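Local coordinates for RsfP (Uncultured bacterium, PDB 4GLF), which probably splits 5'-methylthioadenosine or a related purine nucleoside with phosphate, releasing the base and a ribose 1-phosphate, at residues Y25-L30 against G52-V57; I93-A98 against M198-E203. All coordinates share one frame; numbering follows the deposited sequence. Where two conformers were deposited one is given.

Interaction 1: residues Y25-L30 against G52-V57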
loop_
_atom_site.group_PDB
_atom_site.type_symbol
_atom_site.label_atom_id
_atom_site.label_comp_id
_atom_site.label_asym_id
_atom_site.label_seq_id
_atom_site.Cartn_x
_atom_site.Cartn_y
_atom_site.Cartn_z
ATOM N N TYR A 25 -22.134 24.937 0.938
ATOM C CA TYR A 25 -22.190 26.373 1.117
ATOM C C TYR A 25 -23.439 27.027 0.474
ATOM O O TYR A 25 -23.613 28.207 0.599
ATOM C CB TYR A 25 -20.931 27.045 0.526
ATOM C CG TYR A 25 -20.792 26.815 -0.972
ATOM C CD1 TYR A 25 -19.998 25.781 -1.429
ATOM C CD2 TYR A 25 -21.479 27.601 -1.915
ATOM C CE1 TYR A 25 -19.852 25.527 -2.770
ATOM C CE2 TYR A 25 -21.351 27.348 -3.279
ATOM C CZ TYR A 25 -20.526 26.296 -3.688
ATOM O OH TYR A 25 -20.329 25.943 -5.007
ATOM N N GLN A 26 -24.274 26.279 -0.223
ATOM C CA GLN A 26 -25.373 26.860 -0.951
ATOM C C GLN A 26 -26.606 26.927 -0.041
ATOM O O GLN A 26 -27.499 26.077 -0.085
ATOM C CB GLN A 26 -25.632 26.079 -2.239
ATOM C CG GLN A 26 -24.775 26.548 -3.414
ATOM C CD GLN A 26 -24.518 25.441 -4.411
ATOM O OE1 GLN A 26 -25.336 24.539 -4.579
ATOM N NE2 GLN A 26 -23.355 25.475 -5.049
ATOM N N MET A 27 -26.610 27.942 0.814
ATOM C CA MET A 27 -27.663 28.140 1.814
ATOM C C MET A 27 -27.758 29.629 2.023
ATOM O O MET A 27 -26.709 30.317 2.119
ATOM C CB MET A 27 -27.292 27.469 3.137
ATOM C CG MET A 27 -25.817 27.606 3.513
ATOM S SD MET A 27 -25.535 26.815 5.109
ATOM C CE MET A 27 -23.753 26.744 5.171
ATOM N N GLN A 28 -29.001 30.122 2.090
ATOM C CA GLN A 28 -29.258 31.560 2.205
ATOM C C GLN A 28 -28.632 32.155 3.464
ATOM O O GLN A 28 -28.244 33.318 3.451
ATOM C CB GLN A 28 -30.762 31.873 2.142
ATOM C CG GLN A 28 -31.096 33.343 1.908
ATOM C CD GLN A 28 -32.538 33.666 2.220
ATOM O OE1 GLN A 28 -33.274 32.823 2.725
ATOM N NE2 GLN A 28 -32.953 34.896 1.923
ATOM N N ALA A 29 -28.517 31.341 4.528
ATOM C CA ALA A 29 -27.863 31.741 5.790
ATOM C C ALA A 29 -26.416 32.219 5.597
ATOM O O ALA A 29 -25.930 33.018 6.407
ATOM C CB ALA A 29 -27.904 30.613 6.829
ATOM N N LEU A 30 -25.762 31.738 4.525
ATOM C CA LEU A 30 -24.362 32.063 4.205
ATOM C C LEU A 30 -24.286 33.296 3.324
ATOM O O LEU A 30 -24.610 33.232 2.113
ATOM C CB LEU A 30 -23.682 30.904 3.450
ATOM C CG LEU A 30 -22.149 31.013 3.371
ATOM C CD1 LEU A 30 -21.447 30.812 4.707
ATOM C CD2 LEU A 30 -21.650 29.959 2.390
ATOM N N GLY A 52 -17.789 32.915 3.092
ATOM C CA GLY A 52 -18.984 33.711 3.381
ATOM C C GLY A 52 -19.155 33.726 4.888
ATOM O O GLY A 52 -18.335 33.127 5.606
ATOM N N GLU A 53 -20.209 34.387 5.366
ATOM C CA GLU A 53 -20.430 34.482 6.793
ATOM C C GLU A 53 -21.686 33.733 7.211
ATOM O O GLU A 53 -22.738 33.787 6.535
ATOM C CB GLU A 53 -20.521 35.948 7.239
ATOM C CG GLU A 53 -19.133 36.579 7.363
ATOM C CD GLU A 53 -18.497 36.910 6.011
ATOM O OE1 GLU A 53 -19.219 37.379 5.072
ATOM O OE2 GLU A 53 -17.268 36.665 5.906
ATOM N N LEU A 54 -21.539 33.037 8.332
ATOM C CA LEU A 54 -22.656 32.379 9.024
ATOM C C LEU A 54 -22.812 33.185 10.314
ATOM O O LEU A 54 -21.938 33.149 11.170
ATOM C CB LEU A 54 -22.313 30.899 9.300
ATOM C CG LEU A 54 -22.625 29.912 8.169
ATOM C CD1 LEU A 54 -22.239 28.446 8.501
ATOM C CD2 LEU A 54 -24.096 30.022 7.763
ATOM N N ASN A 55 -23.860 34.013 10.368
ATOM C CA ASN A 55 -24.077 34.942 11.485
ATOM C C ASN A 55 -22.788 35.743 11.864
ATOM O O ASN A 55 -22.314 35.704 13.000
ATOM C CB ASN A 55 -24.661 34.152 12.668
ATOM C CG ASN A 55 -25.121 35.061 13.821
ATOM O OD1 ASN A 55 -25.724 36.117 13.611
ATOM N ND2 ASN A 55 -24.810 34.641 15.057
ATOM N N GLY A 56 -22.221 36.453 10.894
ATOM C CA GLY A 56 -20.999 37.208 11.101
ATOM C C GLY A 56 -19.688 36.424 11.153
ATOM O O GLY A 56 -18.621 37.033 11.172
ATOM N N VAL A 57 -19.724 35.084 11.252
ATOM C CA VAL A 57 -18.464 34.315 11.360
ATOM C C VAL A 57 -18.037 33.911 9.936
ATOM O O VAL A 57 -18.831 33.320 9.222
ATOM C CB VAL A 57 -18.689 33.003 12.163
ATOM C CG1 VAL A 57 -17.381 32.192 12.312
ATOM C CG2 VAL A 57 -19.338 33.303 13.516
HETATM O O HOH W 1 -25.897 33.737 9.001
#
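L30 and L54 meet through their branches: CD1 of L30 lies 3.8 Å from CG of L54, so one methyl rests against the fork of the other leucine. That methyl also reaches back along the strand to the carbonyl carbon C of G52, at 3.7 Å. CD2 of L54 lies 4.0 Å from CB of A29, while its other methyl, CD1, meets the terminal CE of M27 at 4.0 Å, the two side chains crossing at about a right angle. M27 is extended beyond CG (chi2 178°), which carries its flexible thioether as far as the leucine. Cut back to an alanine here, the side chain of L54 would lose both methyls, and CE of M27, CB of A29 and CD1 of L30 would probably be left facing a gap. Glycine suits position 52, since a beta carbon there would come about 3.0 Å from CG of L30.

L54 also ends the first strand of a beta hairpin, 49-54 paired with 57-63. Its type I' turn from L54 to V57 is closed by backbone hydrogen bonds in both directions between those residues; N55 and G56 take the positive phi values of the turn, which asparagine and glycine tolerate well.

CA of L30 offers a CH...O contact to O of E53 at 3.3 Å, and water 1 links O of A29 to N of N55, though its short distance to that nitrogen leaves its exact place doubtful. Further out, a type I turn from M27 to L30 shapes the loop, and NZ of K33 donates a hydrogen bond to O of M27. F61 touches M27 and L30, while V257 of helix 238-263 backs L54. E53, whose CB points away from the loop, hydrogen-bonds T58 and forms a salt bridge with R34 through OE2.

Interaction 2: residues I93-A98 against M198-E203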
loop_
_atom_site.group_PDB
_atom_site.type_symbol
_atom_site.label_atom_id
_atom_site.label_comp_id
_atom_site.label_asym_id
_atom_site.label_seq_id
_atom_site.Cartn_x
_atom_site.Cartn_y
_atom_site.Cartn_z
ATOM N N ILE A 93 -10.841 22.503 11.019
ATOM C CA ILE A 93 -11.491 21.950 9.771
ATOM C C ILE A 93 -12.533 20.897 10.126
ATOM O O ILE A 93 -12.234 20.026 10.944
ATOM C CB ILE A 93 -10.450 21.301 8.849
ATOM C CG1 ILE A 93 -9.549 22.403 8.237
ATOM C CG2 ILE A 93 -11.129 20.549 7.672
ATOM C CD1 ILE A 93 -8.414 21.808 7.376
ATOM N N VAL A 94 -13.721 21.005 9.551
ATOM C CA VAL A 94 -14.680 19.943 9.568
ATOM C C VAL A 94 -14.737 19.370 8.188
ATOM O O VAL A 94 -15.174 19.981 7.186
ATOM C CB VAL A 94 -16.106 20.364 10.035
ATOM C CG1 VAL A 94 -17.031 19.130 10.079
ATOM C CG2 VAL A 94 -16.059 20.961 11.437
ATOM N N SER A 95 -14.368 18.118 8.142
ATOM C CA SER A 95 -14.410 17.384 6.886
ATOM C C SER A 95 -15.718 16.564 6.772
ATOM O O SER A 95 -16.055 15.771 7.657
ATOM C CB SER A 95 -13.239 16.411 6.869
ATOM O OG SER A 95 -13.426 15.556 5.717
ATOM N N VAL A 96 -16.443 16.703 5.699
ATOM C CA VAL A 96 -17.721 16.049 5.614
ATOM C C VAL A 96 -17.596 15.021 4.530
ATOM O O VAL A 96 -17.160 15.343 3.418
ATOM C CB VAL A 96 -18.842 17.069 5.287
ATOM C CG1 VAL A 96 -20.179 16.366 5.088
ATOM C CG2 VAL A 96 -18.960 18.111 6.412
ATOM N N SER A 97 -17.910 13.754 4.817
ATOM C CA SER A 97 -17.738 12.762 3.753
ATOM C C SER A 97 -18.733 11.591 3.753
ATOM O O SER A 97 -19.265 11.206 4.820
ATOM C CB SER A 97 -16.289 12.293 3.704
ATOM O OG SER A 97 -15.999 11.466 4.788
ATOM N N ALA A 98 -19.004 11.043 2.567
ATOM C CA ALA A 98 -19.967 9.905 2.446
ATOM C C ALA A 98 -19.220 8.632 2.817
ATOM O O ALA A 98 -18.023 8.493 2.459
ATOM C CB ALA A 98 -20.553 9.838 1.010
ATOM N N MET A 198 -12.962 6.970 1.308
ATOM C CA MET A 198 -11.848 7.044 0.417
ATOM C C MET A 198 -11.059 8.352 0.511
ATOM O O MET A 198 -10.106 8.499 -0.269
ATOM C CB MET A 198 -12.381 6.873 -1.033
ATOM C CG MET A 198 -13.013 5.514 -1.220
ATOM S SD MET A 198 -13.500 5.316 -2.927
ATOM C CE MET A 198 -14.353 3.747 -2.770
ATOM N N THR A 199 -11.498 9.315 1.338
ATOM C CA THR A 199 -10.976 10.704 1.240
ATOM C C THR A 199 -10.304 11.318 2.480
ATOM O O THR A 199 -9.599 12.311 2.315
ATOM C CB THR A 199 -12.094 11.718 0.793
ATOM O OG1 THR A 199 -13.173 11.636 1.734
ATOM C CG2 THR A 199 -12.597 11.387 -0.598
ATOM N N ASN A 200 -10.496 10.784 3.689
ATOM C CA ASN A 200 -10.048 11.528 4.839
ATOM C C ASN A 200 -8.593 11.215 5.158
ATOM O O ASN A 200 -8.009 11.855 6.023
ATOM C CB ASN A 200 -11.028 11.371 6.004
ATOM C CG ASN A 200 -12.322 12.216 5.784
ATOM O OD1 ASN A 200 -13.017 12.494 6.724
ATOM N ND2 ASN A 200 -12.603 12.653 4.525
ATOM N N MET A 201 -8.010 10.261 4.416
ATOM C CA MET A 201 -6.561 10.136 4.357
ATOM C C MET A 201 -6.099 10.406 2.968
ATOM O O MET A 201 -6.675 9.828 2.017
ATOM C CB MET A 201 -6.056 8.722 4.829
ATOM C CG MET A 201 -6.225 8.558 6.368
ATOM S SD MET A 201 -4.930 9.518 7.272
ATOM C CE MET A 201 -5.184 8.909 8.931
ATOM N N PRO A 202 -5.022 11.218 2.799
ATOM C CA PRO A 202 -4.081 11.817 3.815
ATOM C C PRO A 202 -4.534 13.177 4.399
ATOM O O PRO A 202 -3.767 13.778 5.123
ATOM C CB PRO A 202 -2.795 12.042 2.997
ATOM C CG PRO A 202 -3.354 12.398 1.610
ATOM C CD PRO A 202 -4.575 11.486 1.410
ATOM N N GLU A 203 -5.769 13.587 4.128
ATOM C CA GLU A 203 -6.295 14.874 4.617
ATOM C C GLU A 203 -5.992 15.061 6.116
ATOM O O GLU A 203 -5.454 16.094 6.527
ATOM C CB GLU A 203 -7.830 14.891 4.401
ATOM C CG GLU A 203 -8.291 16.032 3.585
ATOM C CD GLU A 203 -9.789 16.012 3.250
ATOM O OE1 GLU A 203 -10.608 15.737 4.163
ATOM O OE2 GLU A 203 -10.140 16.286 2.076
HETATM O O HOH W 2 -15.257 8.756 0.858
#
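S95 and S97 on one strand face N200 and E203 across a buried polar interface. The hydroxyl OG of S95 lies 3.2 Å from OE1 of E203, where it may donate, though its single proton has another acceptor within reach and the bond is not settled. The same oxygen sits obliquely above the amide of N200, equally far (3.2 Å) from OD1 and ND2. It gets there because OG is anti to the backbone N (chi1 171°). Serine is small enough to leave room for both partners.

The carboxylate of E203 is held mainly from outside the pair: Y214 hydrogen-bonds OE1, and R64 forms a salt bridge with OE2, which together fix its position. Likewise OD1 of N200 accepts a hydrogen bond from OG1 of T216, which fixes one end of the amide.

The segment M198-E203, with a cis peptide bond before P202, leads into helix 200-209 and lies against the central strand 92-101. It matches the Met-Ser/Thr-x-x-Pro-Glu segment of nucleoside phosphorylases, whose first two residues in relatives line the ribose and phosphate sites, as M198 and T199 probably do here.

Close non-bonded approaches complete the interface. CB of S97 sits 3.7 Å from OG1 of T199, and OG of S97 comes within 3.6 Å of ND2 of N200. T199 keeps OG1 between its backbone N and carbonyl carbon (chi1 57°), which makes the oxygen face CB of S97. Behind the strand, V94 and V96 pack on I18 of strand 16-20.

Water 2 donates to O of A98 at 3.2 Å and accepts from N of M198 at 2.9 Å, bridging A98 at the end of 93-98 to M198 at the start of 198-203.

Overall arrangement
Both interactions reach the same mixed sheet, but at different depths. The centre of interaction 2, at the central strand 92-101, is about 3 Å from the centre of the chain, whereas that of interaction 1, on the hairpin of strands 49-54 and 57-63, is about 19 Å from it. Their centres are about 22 Å apart and their nearest atoms about 9 Å, so neither touches the other. They follow in series along the chain, with strand 16-20 pairing with both strand 57-63 and strand 92-101. Interaction 1 is mostly apolar and peripheral; interaction 2 is polar, probably close to the active site, and M198 there also packs on H136 of a second subunit.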